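Arylsulfatase (Pseudoalteromonas sp. MB47, PDB 7AJ0) probably hydrolyses sulfate esters of the algal polysaccharide fucoidan, acting as a calcium-binding sulfatase that assembles into a hexamer. Local coordinates at residues D428-R433 / S456-I461. Residues are numbered along the deposited sequence; the frame is centred on the assembly and turned at random.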
loop_
_atom_site.group_PDB
_atom_site.type_symbol
_atom_site.label_atom_id
_atom_site.label_comp_id
_atom_site.label_asym_id
_atom_site.label_seq_id
_atom_site.Cartn_x
_atom_site.Cartn_y
_atom_site.Cartn_z
ATOM N N ASP A 428 26.489 3.653 6.579
ATOM C CA ASP A 428 25.711 4.268 5.510
ATOM C C ASP A 428 25.407 5.716 5.872
ATOM O O ASP A 428 24.814 5.986 6.922
ATOM C CB ASP A 428 24.410 3.501 5.267
ATOM C CG ASP A 428 24.639 2.146 4.635
ATOM O OD1 ASP A 428 25.294 2.081 3.572
ATOM O OD2 ASP A 428 24.165 1.141 5.206
ATOM N N PHE A 429 25.815 6.639 5.004
ATOM C CA PHE A 429 25.429 8.039 5.132
ATOM C C PHE A 429 24.061 8.230 4.489
ATOM O O PHE A 429 23.898 7.991 3.288
ATOM C CB PHE A 429 26.465 8.945 4.474
ATOM C CG PHE A 429 26.084 10.397 4.475
ATOM C CD1 PHE A 429 26.250 11.168 5.611
ATOM C CD2 PHE A 429 25.561 10.990 3.341
ATOM C CE1 PHE A 429 25.902 12.502 5.616
ATOM C CE2 PHE A 429 25.212 12.326 3.340
ATOM C CZ PHE A 429 25.383 13.082 4.479
ATOM N N THR A 430 23.080 8.664 5.280
ATOM C CA THR A 430 21.699 8.699 4.823
ATOM C C THR A 430 21.115 10.096 4.711
ATOM O O THR A 430 20.309 10.338 3.811
ATOM C CB THR A 430 20.808 7.873 5.764
ATOM O OG1 THR A 430 20.841 8.437 7.082
ATOM C CG2 THR A 430 21.287 6.428 5.827
ATOM N N ALA A 431 21.491 11.023 5.586
ATOM C CA ALA A 431 20.843 12.324 5.579
ATOM C C ALA A 431 21.692 13.335 6.328
ATOM O O ALA A 431 22.617 12.981 7.061
ATOM C CB ALA A 431 19.441 12.246 6.203
ATOM N N LEU A 432 21.363 14.608 6.116
ATOM C CA LEU A 432 21.927 15.710 6.880
ATOM C C LEU A 432 20.823 16.723 7.135
ATOM O O LEU A 432 19.791 16.731 6.459
ATOM C CB LEU A 432 23.105 16.367 6.152
ATOM C CG LEU A 432 22.834 17.043 4.808
ATOM C CD1 LEU A 432 22.323 18.466 4.969
ATOM C CD2 LEU A 432 24.098 17.021 3.952
ATOM N N ARG A 433 21.045 17.575 8.134
ATOM C CA ARG A 433 20.173 18.710 8.389
ATOM C C ARG A 433 20.990 19.992 8.327
ATOM O O ARG A 433 22.077 20.075 8.907
ATOM C CB ARG A 433 19.469 18.631 9.744
ATOM C CG ARG A 433 18.624 19.875 10.001
ATOM C CD ARG A 433 17.800 19.805 11.266
ATOM N NE ARG A 433 17.212 21.110 11.557
ATOM C CZ ARG A 433 16.393 21.360 12.572
ATOM N NH1 ARG A 433 16.051 20.388 13.403
ATOM N NH2 ARG A 433 15.916 22.583 12.754
ATOM N N SER A 456 12.287 -3.206 8.075
ATOM C CA SER A 456 12.516 -2.029 7.255
ATOM C C SER A 456 13.502 -2.330 6.137
ATOM O O SER A 456 14.241 -3.317 6.173
ATOM C CB SER A 456 13.047 -0.855 8.096
ATOM O OG SER A 456 12.005 -0.243 8.830
ATOM N N PHE A 457 13.485 -1.457 5.131
ATOM C CA PHE A 457 14.475 -1.430 4.070
ATOM C C PHE A 457 15.234 -0.109 4.131
ATOM O O PHE A 457 14.731 0.893 4.647
ATOM C CB PHE A 457 13.839 -1.562 2.681
ATOM C CG PHE A 457 12.756 -2.592 2.594
ATOM C CD1 PHE A 457 13.066 -3.938 2.499
ATOM C CD2 PHE A 457 11.425 -2.215 2.576
ATOM C CE1 PHE A 457 12.067 -4.891 2.407
ATOM C CE2 PHE A 457 10.421 -3.162 2.481
ATOM C CZ PHE A 457 10.744 -4.502 2.396
ATOM N N LEU A 458 16.445 -0.107 3.585
ATOM C CA LEU A 458 17.204 1.120 3.350
ATOM C C LEU A 458 17.331 1.274 1.839
ATOM O O LEU A 458 18.034 0.493 1.185
ATOM C CB LEU A 458 18.567 1.082 4.027
ATOM C CG LEU A 458 19.309 2.422 4.042
ATOM C CD1 LEU A 458 18.470 3.504 4.706
ATOM C CD2 LEU A 458 20.650 2.294 4.746
ATOM N N LEU A 459 16.654 2.275 1.289
ATOM C CA LEU A 459 16.465 2.406 -0.146
ATOM C C LEU A 459 17.183 3.636 -0.673
ATOM O O LEU A 459 17.250 4.668 0.001
ATOM C CB LEU A 459 14.972 2.491 -0.480
ATOM C CG LEU A 459 14.131 1.359 0.112
ATOM C CD1 LEU A 459 12.662 1.524 -0.230
ATOM C CD2 LEU A 459 14.646 0.011 -0.372
ATOM N N ASP A 460 17.726 3.512 -1.880
ATOM C CA ASP A 460 18.317 4.652 -2.562
ATOM C C ASP A 460 17.220 5.565 -3.092
ATOM O O ASP A 460 16.165 5.102 -3.536
ATOM C CB ASP A 460 19.206 4.185 -3.712
ATOM C CG ASP A 460 20.453 3.474 -3.232
ATOM O OD1 ASP A 460 20.954 3.827 -2.142
ATOM O OD2 ASP A 460 20.933 2.567 -3.946
ATOM N N ILE A 461 17.474 6.872 -3.050
ATOM C CA ILE A 461 16.509 7.850 -3.532
ATOM C C ILE A 461 16.541 7.876 -5.054
ATOM O O ILE A 461 17.424 7.278 -5.681
ATOM C CB ILE A 461 16.777 9.248 -2.942
ATOM C CG1 ILE A 461 18.226 9.685 -3.159
ATOM C CG2 ILE A 461 16.442 9.254 -1.451
ATOM C CD1 ILE A 461 18.428 10.571 -4.362
#
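Leu458 lays its forked end against Asp428 and Thr430, and this one leucine makes the whole contact between 456-461 and 428-433. CD2 runs alongside the aspartate, 3.7 Å from Asp428 OD2 and 4.0 Å from Asp428 CB, the two side chains lying side by side and antiparallel. The threonine methyl faces both arms of the fork, the nearest approach being Leu458 CD1 at 4.2 Å from Thr430 CG2. With CG anti to the backbone N (chi1 -169°), the leucine stretches its fork across to 428-433. The touch is light, a van der Waals contact of methyl against carboxylate oxygen and CB; Asp428 OD1 forms a weak, long ion pair with Lys442. The hydroxyl of Thr430 is hydrogen-bonded to Thr348. The backbones stay well apart, 8.9 Å between Thr430 CA and Leu458 CA, too far for strand pairing. Lys442 touches Thr430 and Asp460, and Phe444 touches Leu458, placing strand 442-446 beside both segments. The backbone of Leu458 is hydrogen-bonded to a second subunit and that of Asp460 to a third, while Phe457 and Leu459 pack on neighbouring subunits. The arrangement joins a four-stranded antiparallel sheet, at the classic beta bulge where Thr430 and Ala431 face Met423, to the beta hairpin 442-446/456-460 that enters the hexamer interface.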